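Long-range contacts in hypothetical sugar kinase (Cytophaga hutchinsonii, PDB 3R8E), which probably phosphorylates a sugar at the expense of ATP, as related kinases of the ROK family do, although its own substrate is not established: residues C130-G134 with A308-A313; L152-V156 with L188-I194; L197-H202 with L221-I226; I248-V253 with L281-M285; I270-F274 with Y298-A302. All coordinates share one frame; numbering follows the deposited sequence. Where two conformers were deposited one is given.

Contact 1. Residues C130-G134 with A308-A313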
# COMPACT_ATOMS: atom_id res chain seq x y z
N CYS A 130 0.73 -3.29 -16.88
CA CYS A 130 1.06 -2.94 -18.27
C CYS A 130 0.48 -1.58 -18.61
O CYS A 130 1.18 -0.76 -19.20
CB CYS A 130 0.55 -3.99 -19.24
SG CYS A 130 1.60 -5.45 -19.33
N ALA A 131 -0.79 -1.34 -18.25
CA ALA A 131 -1.46 -0.06 -18.54
C ALA A 131 -0.69 1.12 -17.93
O ALA A 131 -0.51 2.13 -18.61
CB ALA A 131 -2.89 -0.08 -18.04
N ALA A 132 -0.17 0.98 -16.69
CA ALA A 132 0.65 2.04 -16.07
C ALA A 132 1.93 2.24 -16.88
O ALA A 132 2.30 3.38 -17.15
CB ALA A 132 0.99 1.68 -14.63
N LEU A 133 2.58 1.13 -17.30
CA LEU A 133 3.80 1.20 -18.11
C LEU A 133 3.52 1.86 -19.48
O LEU A 133 4.35 2.62 -19.98
CB LEU A 133 4.41 -0.20 -18.28
CG LEU A 133 5.84 -0.27 -18.83
CD1 LEU A 133 6.86 0.36 -17.87
CD2 LEU A 133 6.23 -1.70 -19.13
N GLY A 134 2.32 1.62 -20.03
CA GLY A 134 1.88 2.23 -21.28
C GLY A 134 1.79 3.74 -21.16
O GLY A 134 2.28 4.48 -22.02
N ALA A 308 -3.73 1.55 -23.39
CA ALA A 308 -2.61 1.54 -22.44
C ALA A 308 -2.07 0.13 -22.15
O ALA A 308 -0.85 -0.03 -22.10
CB ALA A 308 -3.02 2.22 -21.14
N GLY A 309 -2.96 -0.85 -21.97
CA GLY A 309 -2.59 -2.24 -21.68
C GLY A 309 -1.73 -2.87 -22.76
O GLY A 309 -0.69 -3.47 -22.46
N LEU A 310 -2.16 -2.72 -24.03
CA LEU A 310 -1.44 -3.25 -25.19
C LEU A 310 -0.11 -2.52 -25.38
O LEU A 310 0.92 -3.16 -25.58
CB LEU A 310 -2.32 -3.14 -26.45
CG LEU A 310 -1.99 -4.11 -27.58
CD1 LEU A 310 -3.25 -4.61 -28.25
CD2 LEU A 310 -1.09 -3.46 -28.62
N LEU A 311 -0.13 -1.17 -25.28
CA LEU A 311 1.08 -0.35 -25.40
C LEU A 311 2.11 -0.72 -24.33
O LEU A 311 3.29 -0.86 -24.65
CB LEU A 311 0.75 1.16 -25.33
CG LEU A 311 -0.00 1.75 -26.54
CD1 LEU A 311 -0.45 3.17 -26.24
CD2 LEU A 311 0.85 1.75 -27.79
N GLY A 312 1.64 -0.93 -23.10
CA GLY A 312 2.49 -1.31 -21.97
C GLY A 312 3.06 -2.71 -22.15
O GLY A 312 4.23 -2.94 -21.83
N ALA A 313 2.24 -3.63 -22.68
CA ALA A 313 2.67 -5.01 -22.96
C ALA A 313 3.84 -4.98 -23.95
O ALA A 313 4.88 -5.58 -23.67
CB ALA A 313 1.51 -5.84 -23.50
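Gly312 and Cys130 meet through backbone atoms: Gly312 CA lies 3.1 Å from Cys130 O and aims a hydrogen at it, with 166° at the hydrogen. This CA-H...O contact is the polar link between the segments, which share no conventional hydrogen bond; Cys130 O also accepts from Gly134 N within its own helix. Backbone packing makes up much of the rest. Gly134 and Gly312 bring their CA atoms to 3.7 Å, and Ala131 and Gly309 are nearly as close. The two short axes pass 6.5 Å apart at 82°. A CB on Gly312 would run into Cys130 O, and one on Gly134 into Ala308 O, so glycine at both positions fits this closeness. Apolar side-chain contacts come from two alanine methyls and a cysteine. The methyls of Ala131 and Ala308 touch, CB to CB, at 3.9 Å. Cys130 SG, turned beside its own backbone N (chi1 -79°), rests 3.8 Å from Ala313 CA. Separately, Leu133 lays its CD2 methyl against the carbonyl oxygen of Gly312. Leu316, further along helix 308-318, packs on both Cys130 and Leu133, whereas Leu310 and Leu311 lean on strand 30-36. Helices crossing between two RNase H-like lobes belong to the actin-like kinase fold; this pair, brought close by glycine and alanine, is consistent with the interlobe helices of relatives, about which the lobes probably turn.

Contact 2. Residues L152-V156 with L188-I194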
# COMPACT_ATOMS: atom_id res chain seq x y z
N LEU A 152 -10.78 2.64 -13.96
CA LEU A 152 -12.12 2.50 -13.39
C LEU A 152 -13.11 2.01 -14.45
O LEU A 152 -13.73 2.80 -15.16
CB LEU A 152 -12.58 3.84 -12.76
CG LEU A 152 -11.63 4.43 -11.69
CD1 LEU A 152 -11.75 5.94 -11.64
CD2 LEU A 152 -11.88 3.82 -10.32
N GLY A 153 -13.25 0.69 -14.52
CA GLY A 153 -14.15 0.01 -15.44
C GLY A 153 -15.08 -0.92 -14.70
O GLY A 153 -15.52 -0.61 -13.59
N THR A 154 -15.42 -2.08 -15.33
CA THR A 154 -16.27 -3.11 -14.71
C THR A 154 -15.57 -3.57 -13.43
O THR A 154 -16.21 -3.72 -12.38
CB THR A 154 -16.57 -4.24 -15.71
OG1 THR A 154 -15.35 -4.82 -16.14
CG2 THR A 154 -17.37 -3.76 -16.91
N GLY A 155 -14.25 -3.70 -13.52
CA GLY A 155 -13.36 -3.98 -12.40
C GLY A 155 -12.45 -2.77 -12.21
O GLY A 155 -12.33 -1.94 -13.11
N VAL A 156 -11.84 -2.65 -11.03
CA VAL A 156 -10.91 -1.55 -10.75
C VAL A 156 -9.51 -2.13 -10.83
O VAL A 156 -9.15 -3.00 -10.04
CB VAL A 156 -11.19 -0.81 -9.41
CG1 VAL A 156 -10.10 0.23 -9.12
CG2 VAL A 156 -12.56 -0.15 -9.43
N LEU A 188 -13.63 -2.08 -3.02
CA LEU A 188 -13.66 -0.87 -3.85
C LEU A 188 -14.36 -1.12 -5.19
O LEU A 188 -15.27 -0.36 -5.54
CB LEU A 188 -12.23 -0.34 -4.07
CG LEU A 188 -12.03 0.86 -5.03
CD1 LEU A 188 -12.78 2.12 -4.54
CD2 LEU A 188 -10.56 1.16 -5.19
N GLU A 189 -14.00 -2.21 -5.92
CA GLU A 189 -14.64 -2.46 -7.21
C GLU A 189 -16.11 -2.90 -7.07
O GLU A 189 -16.87 -2.69 -8.01
CB GLU A 189 -13.84 -3.40 -8.12
CG GLU A 189 -13.69 -4.85 -7.70
CD GLU A 189 -13.01 -5.67 -8.78
OE1 GLU A 189 -12.07 -5.15 -9.43
OE2 GLU A 189 -13.43 -6.83 -9.00
N ASN A 190 -16.53 -3.42 -5.89
CA ASN A 190 -17.94 -3.77 -5.70
C ASN A 190 -18.76 -2.51 -5.33
O ASN A 190 -19.99 -2.59 -5.23
CB ASN A 190 -18.11 -4.89 -4.68
CG ASN A 190 -17.70 -6.24 -5.21
OD1 ASN A 190 -17.70 -6.49 -6.43
ND2 ASN A 190 -17.36 -7.15 -4.32
N GLN A 191 -18.08 -1.35 -5.18
CA GLN A 191 -18.73 -0.07 -4.88
C GLN A 191 -18.69 0.86 -6.10
O GLN A 191 -19.69 1.54 -6.35
CB GLN A 191 -18.06 0.62 -3.68
CG GLN A 191 -18.24 -0.08 -2.33
CD GLN A 191 -19.58 0.23 -1.71
OE1 GLN A 191 -19.78 1.30 -1.11
NE2 GLN A 191 -20.51 -0.70 -1.81
N VAL A 192 -17.56 0.90 -6.83
CA VAL A 192 -17.41 1.85 -7.95
C VAL A 192 -17.31 1.18 -9.34
O VAL A 192 -17.30 1.91 -10.33
CB VAL A 192 -16.24 2.86 -7.74
CG1 VAL A 192 -16.43 3.67 -6.46
CG2 VAL A 192 -14.89 2.17 -7.77
N GLY A 193 -17.27 -0.15 -9.41
CA GLY A 193 -17.26 -0.88 -10.69
C GLY A 193 -18.52 -0.53 -11.48
O GLY A 193 -19.56 -0.29 -10.88
N ILE A 194 -18.41 -0.45 -12.83
CA ILE A 194 -19.47 -0.03 -13.76
C ILE A 194 -20.86 -0.64 -13.41
O ILE A 194 -21.81 0.13 -13.27
CB ILE A 194 -19.08 -0.27 -15.25
CG1 ILE A 194 -18.00 0.75 -15.70
CG2 ILE A 194 -20.30 -0.20 -16.19
CD1 ILE A 194 -17.39 0.52 -17.14
O HOH W 1 -14.75 1.43 -11.73
O HOH W 2 -9.62 -5.68 -10.35
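Val156 gives more surface to the contact than any other residue, directing its CB at the segment 188-194. Its CG2 sits 3.7 Å from Val192 CG2 and also lies against CB of Glu189, while the side chains of Val156 and Leu188 cross at about a right angle, Val156 CG1 lying 4.1 Å from Leu188 CD2. The backbone of Val156 is held as well: its N donates to Glu189 OE1 at 3.0 Å, coming from 38° above the carboxylate plane. Glu189 reaches this N-H because CG stands between its backbone N and carbonyl carbon (chi1 67°) and the chain then runs extended past Val156. The Gly153-Thr154-Gly155 turn joins strands 147-152 and 156-162 and closes on itself through Gly153 N and Gly155 O; its glycine-rich sequence is consistent with the second phosphate loop of ROK and other actin-like kinases, which in relatives faces the phosphates of ATP. Ile194 lies across this turn. CG1 lies 3.5 Å from Gly153 C, and CD1 is 3.7 Å from Thr154 N. Its own N donates to Gly153 O at 3.0 Å, 42° out of the carbonyl plane. Water 1 donates to that same oxygen and to Val192 O, adding a second link between the backbones. Gly193, just before Ile194, passes so near that a CB would clash with Thr154 O. On the inner side Leu152 and Val192 both rest on Ile248 of helix 235-259.

Contact 3. Residues L197-H202 with L221-I226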
# COMPACT_ATOMS: atom_id res chain seq x y z
N LEU A 197 -22.09 0.80 -10.14
CA LEU A 197 -22.45 2.21 -10.33
C LEU A 197 -23.87 2.30 -10.92
O LEU A 197 -24.68 3.11 -10.45
CB LEU A 197 -21.41 2.92 -11.24
CG LEU A 197 -21.90 4.14 -12.05
CD1 LEU A 197 -21.81 5.42 -11.25
CD2 LEU A 197 -21.13 4.27 -13.35
N ILE A 198 -24.16 1.45 -11.94
CA ILE A 198 -25.47 1.39 -12.61
C ILE A 198 -26.54 0.95 -11.59
O ILE A 198 -27.60 1.58 -11.52
CB ILE A 198 -25.44 0.48 -13.87
CG1 ILE A 198 -24.51 1.06 -14.96
CG2 ILE A 198 -26.86 0.23 -14.44
CD1 ILE A 198 -24.03 0.07 -16.02
N ALA A 199 -26.25 -0.10 -10.79
CA ALA A 199 -27.17 -0.62 -9.77
C ALA A 199 -27.47 0.43 -8.69
O ALA A 199 -28.62 0.56 -8.28
CB ALA A 199 -26.61 -1.88 -9.14
N TYR A 200 -26.44 1.20 -8.28
CA TYR A 200 -26.57 2.27 -7.28
C TYR A 200 -27.41 3.43 -7.85
O TYR A 200 -28.21 4.00 -7.11
CB TYR A 200 -25.19 2.77 -6.82
CG TYR A 200 -25.25 3.97 -5.88
CD1 TYR A 200 -25.64 3.82 -4.56
CD2 TYR A 200 -24.92 5.24 -6.34
CE1 TYR A 200 -25.71 4.92 -3.70
CE2 TYR A 200 -25.00 6.35 -5.49
CZ TYR A 200 -25.39 6.18 -4.17
OH TYR A 200 -25.45 7.27 -3.33
N THR A 201 -27.22 3.76 -9.15
CA THR A 201 -27.97 4.83 -9.83
C THR A 201 -29.47 4.44 -9.87
O THR A 201 -30.30 5.30 -9.59
CB THR A 201 -27.39 5.15 -11.22
OG1 THR A 201 -26.00 5.45 -11.08
CG2 THR A 201 -28.09 6.33 -11.90
N HIS A 202 -29.79 3.16 -10.17
CA HIS A 202 -31.17 2.65 -10.19
C HIS A 202 -31.80 2.71 -8.79
O HIS A 202 -32.99 2.99 -8.68
CB HIS A 202 -31.23 1.21 -10.72
CG HIS A 202 -31.19 1.09 -12.21
ND1 HIS A 202 -32.21 1.59 -13.01
CD2 HIS A 202 -30.28 0.48 -13.00
CE1 HIS A 202 -31.87 1.30 -14.25
NE2 HIS A 202 -30.71 0.63 -14.30
N LEU A 221 -28.93 2.30 -18.66
CA LEU A 221 -27.94 3.18 -18.03
C LEU A 221 -26.52 2.74 -18.38
O LEU A 221 -26.27 1.55 -18.63
CB LEU A 221 -28.12 3.22 -16.50
CG LEU A 221 -29.32 3.98 -15.93
CD1 LEU A 221 -29.39 3.84 -14.43
CD2 LEU A 221 -29.26 5.46 -16.28
N SER A 222 -25.61 3.71 -18.41
CA SER A 222 -24.18 3.53 -18.70
C SER A 222 -23.40 4.71 -18.10
O SER A 222 -24.01 5.76 -17.88
CB SER A 222 -23.95 3.44 -20.21
OG SER A 222 -24.12 4.69 -20.86
N PRO A 223 -22.08 4.59 -17.82
CA PRO A 223 -21.35 5.75 -17.26
C PRO A 223 -21.49 7.01 -18.14
O PRO A 223 -21.74 8.08 -17.60
CB PRO A 223 -19.90 5.26 -17.20
CG PRO A 223 -20.00 3.79 -17.14
CD PRO A 223 -21.17 3.44 -17.99
N LYS A 224 -21.40 6.85 -19.48
CA LYS A 224 -21.53 7.93 -20.46
C LYS A 224 -22.88 8.66 -20.34
O LYS A 224 -22.89 9.89 -20.32
CB LYS A 224 -21.34 7.39 -21.89
CG LYS A 224 -21.13 8.48 -22.94
CD LYS A 224 -21.01 7.90 -24.35
CE LYS A 224 -20.79 8.96 -25.40
NZ LYS A 224 -22.03 9.73 -25.69
N VAL A 225 -24.00 7.91 -20.23
CA VAL A 225 -25.35 8.47 -20.10
C VAL A 225 -25.49 9.23 -18.76
O VAL A 225 -25.98 10.36 -18.76
CB VAL A 225 -26.45 7.39 -20.29
CG1 VAL A 225 -27.83 7.89 -19.85
CG2 VAL A 225 -26.50 6.91 -21.74
N ILE A 226 -25.01 8.64 -17.64
CA ILE A 226 -25.08 9.27 -16.31
C ILE A 226 -24.20 10.55 -16.29
O ILE A 226 -24.57 11.54 -15.65
CB ILE A 226 -24.73 8.27 -15.16
CG1 ILE A 226 -25.67 7.03 -15.23
CG2 ILE A 226 -24.84 8.93 -13.77
CD1 ILE A 226 -25.13 5.73 -14.61
O HOH W 3 -29.97 0.16 -17.20
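Leu221 is the side chain that crosses from the loop just before helix 223-231 to the flank of the other helix. Its CB lies 3.8 Å from Ile198 CG2, the two side chains sliding past each other in opposite directions. One bond on, CG comes within 4.0 Å of His202 NE2. The tip CD1 then sits over the imidazole, 3.5 Å from the centroid of the His202 ring and 14° off its normal, a CH-pi contact near the centre of the face; the same methyl touches Thr201 CG2 at 3.8 Å. In the plane of the ring, at its edge, water 3 lies 3.0 Å from His202 NE2 and accepts from Leu221 N, so the two residues are linked by water as well as by packing. Next along the chain, Ser222 is the N-cap of helix 223-231: its OG accepts from Val225 N, and Pro223 begins the helix with its ring against Leu197. This helix and helix 194-207 pack together beside the long helix 235-259, whose Trp241 and Ile244 cover Leu197. Thr201 meets Ile226 tip to tip, OG1 to CD1 at 3.6 Å. With OG1 beside its backbone N (chi1 -55°), the hydroxyl donates to Leu197 O at 2.8 Å, from the face opposite to that used by Thr201 N, and CG2 is left to face Leu221. Replacing Thr201 by an alanine removes OG1 and CG2, which would probably deprive Leu197 O of its second donor and leave a gap where the methyl meets the tips of Leu221 and Ile226. Leu215 also packs against both Thr201 and Leu221.

Contact 4. Residues I248-V253 with L281-M285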
# COMPACT_ATOMS: atom_id res chain seq x y z
N ILE A 248 -13.82 6.72 -4.08
CA ILE A 248 -12.50 6.57 -4.74
C ILE A 248 -11.43 7.32 -3.92
O ILE A 248 -10.35 6.76 -3.67
CB ILE A 248 -12.51 7.02 -6.23
CG1 ILE A 248 -13.54 6.21 -7.06
CG2 ILE A 248 -11.11 6.90 -6.86
CD1 ILE A 248 -13.88 6.84 -8.44
N GLY A 249 -11.76 8.54 -3.49
CA GLY A 249 -10.86 9.36 -2.68
C GLY A 249 -10.47 8.70 -1.37
O GLY A 249 -9.29 8.72 -1.00
N GLU A 250 -11.44 8.06 -0.69
CA GLU A 250 -11.19 7.36 0.57
C GLU A 250 -10.23 6.18 0.38
O GLU A 250 -9.36 5.98 1.24
CB GLU A 250 -12.49 6.88 1.21
CG GLU A 250 -13.24 7.99 1.92
CD GLU A 250 -14.54 7.58 2.57
OE1 GLU A 250 -14.97 6.41 2.40
OE2 GLU A 250 -15.15 8.44 3.25
N SER A 251 -10.33 5.44 -0.75
CA SER A 251 -9.38 4.35 -1.02
C SER A 251 -8.01 4.91 -1.42
O SER A 251 -6.98 4.34 -1.03
CB SER A 251 -9.92 3.40 -2.09
OG SER A 251 -10.80 2.47 -1.49
N LEU A 252 -7.98 6.04 -2.15
CA LEU A 252 -6.72 6.68 -2.53
C LEU A 252 -5.98 7.19 -1.28
O LEU A 252 -4.76 7.12 -1.26
CB LEU A 252 -6.91 7.81 -3.56
CG LEU A 252 -7.08 7.32 -5.02
CD1 LEU A 252 -7.69 8.41 -5.89
CD2 LEU A 252 -5.74 6.83 -5.60
N VAL A 253 -6.72 7.62 -0.23
CA VAL A 253 -6.10 8.03 1.05
C VAL A 253 -5.26 6.86 1.58
O VAL A 253 -4.09 7.05 1.95
CB VAL A 253 -7.17 8.49 2.08
CG1 VAL A 253 -6.62 8.48 3.52
CG2 VAL A 253 -7.72 9.87 1.72
N LEU A 281 -13.49 13.51 -4.80
CA LEU A 281 -12.30 12.66 -4.68
C LEU A 281 -11.20 13.50 -4.02
O LEU A 281 -10.63 13.06 -3.02
CB LEU A 281 -11.87 12.15 -6.08
CG LEU A 281 -10.73 11.13 -6.17
CD1 LEU A 281 -10.75 10.46 -7.53
CD2 LEU A 281 -9.35 11.80 -6.01
N LYS A 282 -10.95 14.72 -4.58
CA LYS A 282 -9.95 15.65 -4.07
C LYS A 282 -10.30 16.08 -2.64
O LYS A 282 -9.41 16.14 -1.79
CB LYS A 282 -9.85 16.87 -5.01
CG LYS A 282 -8.55 17.66 -4.89
CD LYS A 282 -8.46 18.78 -5.93
CE LYS A 282 -8.01 18.31 -7.30
NZ LYS A 282 -7.95 19.42 -8.28
N LYS A 283 -11.61 16.35 -2.37
CA LYS A 283 -12.12 16.76 -1.06
C LYS A 283 -11.79 15.69 -0.00
O LYS A 283 -11.27 16.04 1.05
CB LYS A 283 -13.63 17.05 -1.12
CG LYS A 283 -14.19 17.72 0.13
CD LYS A 283 -15.68 18.00 0.02
CE LYS A 283 -16.55 16.87 0.53
NZ LYS A 283 -18.00 17.18 0.36
N ALA A 284 -12.06 14.40 -0.31
CA ALA A 284 -11.77 13.28 0.60
C ALA A 284 -10.28 13.20 0.92
O ALA A 284 -9.92 13.00 2.08
CB ALA A 284 -12.25 11.97 -0.01
N MSE A 285 -9.42 13.43 -0.08
CA MSE A 285 -7.96 13.40 0.08
C MSE A 285 -7.48 14.56 0.95
O MSE A 285 -6.65 14.36 1.82
CB MSE A 285 -7.27 13.40 -1.29
CG MSE A 285 -7.58 12.15 -2.10
SE MSE A 285 -6.47 12.01 -3.69
CE MSE A 285 -4.90 11.30 -2.77
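Gly249 and Leu281 bring their CA atoms to 4.1 Å where the two short helical axes, 7.7 Å apart, cross at -38° with their N-to-C directions roughly aligned. The approach depends on Gly249: a CB there would clash with both Leu281 O and Ala284 CB. In its absence the methyl of Ala284 lies over the glycine backbone, 4.0 Å from Gly249 C. Leu281 fills the space to one side. Its CG stands anti to the backbone N (chi1 -174°), which carries the two methyls across: CD1 to Ile248 CG2 at 3.6 Å and CD2 to Leu252 CD1 at 3.8 Å. On the next turn Met285, present as selenomethionine, passes CG over Gly249 O, then bends at chi3 (81°) so that CE reaches Leu252 CB at 4.1 Å. Val253 completes the row with CG2, 3.8 Å from Ala284 O and close to Met285 CA. The interface is apolar and without hydrogen bonds between the segments. Glu250 meets Ala284 CB with its backbone N, its CB directed away; its OE1 is bonded to Thr183 OG1. Leu181 of the second subunit packs on Glu250 and Val253, placing this flank of helix 235-259 at the dimer contact. On the sheet side of the pair, Ile248 and Leu252 rest on Leu150 of strand 147-152, while Leu281 and Met285 rest on Leu266 and Ile264 of strand 263-267, respectively. Helices covering one face of a mixed sheet are what the RNase H-like fold provides in this lobe, with Gly249 as the local means of their close approach.

Contact 5. Residues I270-F274 with Y298-A302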
# COMPACT_ATOMS: atom_id res chain seq x y z
N ILE A 270 -15.48 4.96 -16.55
CA ILE A 270 -15.99 5.92 -15.58
C ILE A 270 -15.22 7.27 -15.63
O ILE A 270 -15.83 8.30 -15.30
CB ILE A 270 -15.98 5.25 -14.17
CG1 ILE A 270 -17.34 4.59 -13.90
CG2 ILE A 270 -15.56 6.18 -13.01
CD1 ILE A 270 -17.25 3.31 -13.19
N SER A 271 -13.93 7.27 -16.08
CA SER A 271 -13.08 8.47 -16.16
C SER A 271 -13.64 9.55 -17.11
O SER A 271 -13.19 10.70 -17.07
CB SER A 271 -11.66 8.10 -16.58
OG SER A 271 -11.58 7.70 -17.94
N GLY A 272 -14.63 9.19 -17.93
CA GLY A 272 -15.27 10.13 -18.84
C GLY A 272 -16.08 11.15 -18.06
O GLY A 272 -16.38 12.24 -18.56
N ALA A 273 -16.41 10.80 -16.79
CA ALA A 273 -17.15 11.62 -15.83
C ALA A 273 -16.20 12.30 -14.83
O ALA A 273 -16.63 12.69 -13.74
CB ALA A 273 -18.14 10.75 -15.08
N PHE A 274 -14.92 12.44 -15.22
CA PHE A 274 -13.82 13.04 -14.44
C PHE A 274 -14.26 14.31 -13.71
O PHE A 274 -14.15 14.38 -12.49
CB PHE A 274 -12.64 13.36 -15.38
CG PHE A 274 -11.35 13.79 -14.73
CD1 PHE A 274 -11.12 15.12 -14.41
CD2 PHE A 274 -10.34 12.86 -14.47
CE1 PHE A 274 -9.92 15.52 -13.81
CE2 PHE A 274 -9.14 13.26 -13.89
CZ PHE A 274 -8.93 14.58 -13.56
N TYR A 298 -1.20 15.79 -7.80
CA TYR A 298 -1.70 15.94 -9.16
C TYR A 298 -2.69 14.83 -9.47
O TYR A 298 -2.40 13.66 -9.21
CB TYR A 298 -0.53 15.94 -10.17
CG TYR A 298 -0.94 15.77 -11.62
CD1 TYR A 298 -1.58 16.79 -12.31
CD2 TYR A 298 -0.68 14.58 -12.30
CE1 TYR A 298 -1.96 16.64 -13.64
CE2 TYR A 298 -1.04 14.42 -13.64
CZ TYR A 298 -1.69 15.45 -14.30
OH TYR A 298 -2.04 15.28 -15.62
N ILE A 299 -3.87 15.21 -9.97
CA ILE A 299 -4.90 14.27 -10.39
C ILE A 299 -5.17 14.58 -11.86
O ILE A 299 -5.65 15.67 -12.18
CB ILE A 299 -6.18 14.29 -9.52
CG1 ILE A 299 -5.84 14.00 -8.04
CG2 ILE A 299 -7.22 13.27 -10.06
CD1 ILE A 299 -6.86 14.45 -7.09
N GLY A 300 -4.77 13.67 -12.72
CA GLY A 300 -4.90 13.82 -14.16
C GLY A 300 -5.73 12.73 -14.81
O GLY A 300 -6.02 11.70 -14.20
N LYS A 301 -6.12 12.97 -16.06
CA LYS A 301 -6.89 12.01 -16.84
C LYS A 301 -5.91 11.14 -17.64
O LYS A 301 -4.98 11.67 -18.25
CB LYS A 301 -7.87 12.78 -17.76
CG LYS A 301 -8.61 11.94 -18.80
CD LYS A 301 -9.96 11.42 -18.31
CE LYS A 301 -10.70 10.66 -19.39
NZ LYS A 301 -10.09 9.33 -19.65
N ALA A 302 -6.12 9.81 -17.63
CA ALA A 302 -5.32 8.88 -18.43
C ALA A 302 -5.84 8.98 -19.86
O ALA A 302 -7.02 8.71 -20.09
CB ALA A 302 -5.45 7.47 -17.89
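Ser271 and Lys301 have the nearest CA atoms of the two segments, yet these are 7.2 Å apart: the 270-274 turn, a short 3-10 piece leading into helix 274-288, stands off strand 298-301, so the two are joined mainly through side chains. The turn opens the beta-alpha-beta crossover from strand 263-267 through that helix to its parallel neighbour, strand 298-301, in the RNase H-like sheet. Phe274 spans the space with its ring edge. CE2 lies 3.5 Å from Gly300 O and CZ 3.7 Å from Ile299 O, both oxygens near the ring plane, where the aromatic hydrogens meet the carbonyls' negative ends. CZ also touches Ile299 CG2 at 4.1 Å, and Leu266 of the neighbouring strand packs on both residues. Lys301 runs past the ring in the opposite direction, its CB 4.1 Å from Phe274 CE2. Bends at chi2 (92°) and chi4 (73°) bring the chain round to the turn, with CE 3.4 Å from Ser271 O. In the conformer of Ser271 described here, OG accepts from Lys301 NZ at 2.8 Å and is also bonded to Gly268 O, which helps fix the hydroxyl. With a methionine in place of Lys301 the ammonium is gone, and Ala302 O, and Ser271 OG in this conformer, would probably lose a donor, slackening the tie between turn and strand. The second bond of the ammonium folds back on its own strand: Lys301 NZ donates to Ala302 O at 3.2 Å, tilted 27° from the carbonyl plane.

Contacts 1 and 4 are buried helix crossings that depend on glycine, but contact 1 joins its helices steeply and largely through backbone, while contact 4 is shallower and apolar, with larger side chains. Contacts 2, 3 and 5 are partly buried, involve turns and add polar bonds or bridging waters. Ile270, from the turn of contact 5, connects these three: it packs on Ile194 of contact 2 and on Leu197 and Pro223 of contact 3. Contacts 4 and 5 share helix 274-288, where Ile299 CD1 meets Leu281 and Met285. Contact 1 touches none of the others, although its segments enclose them all along the chain.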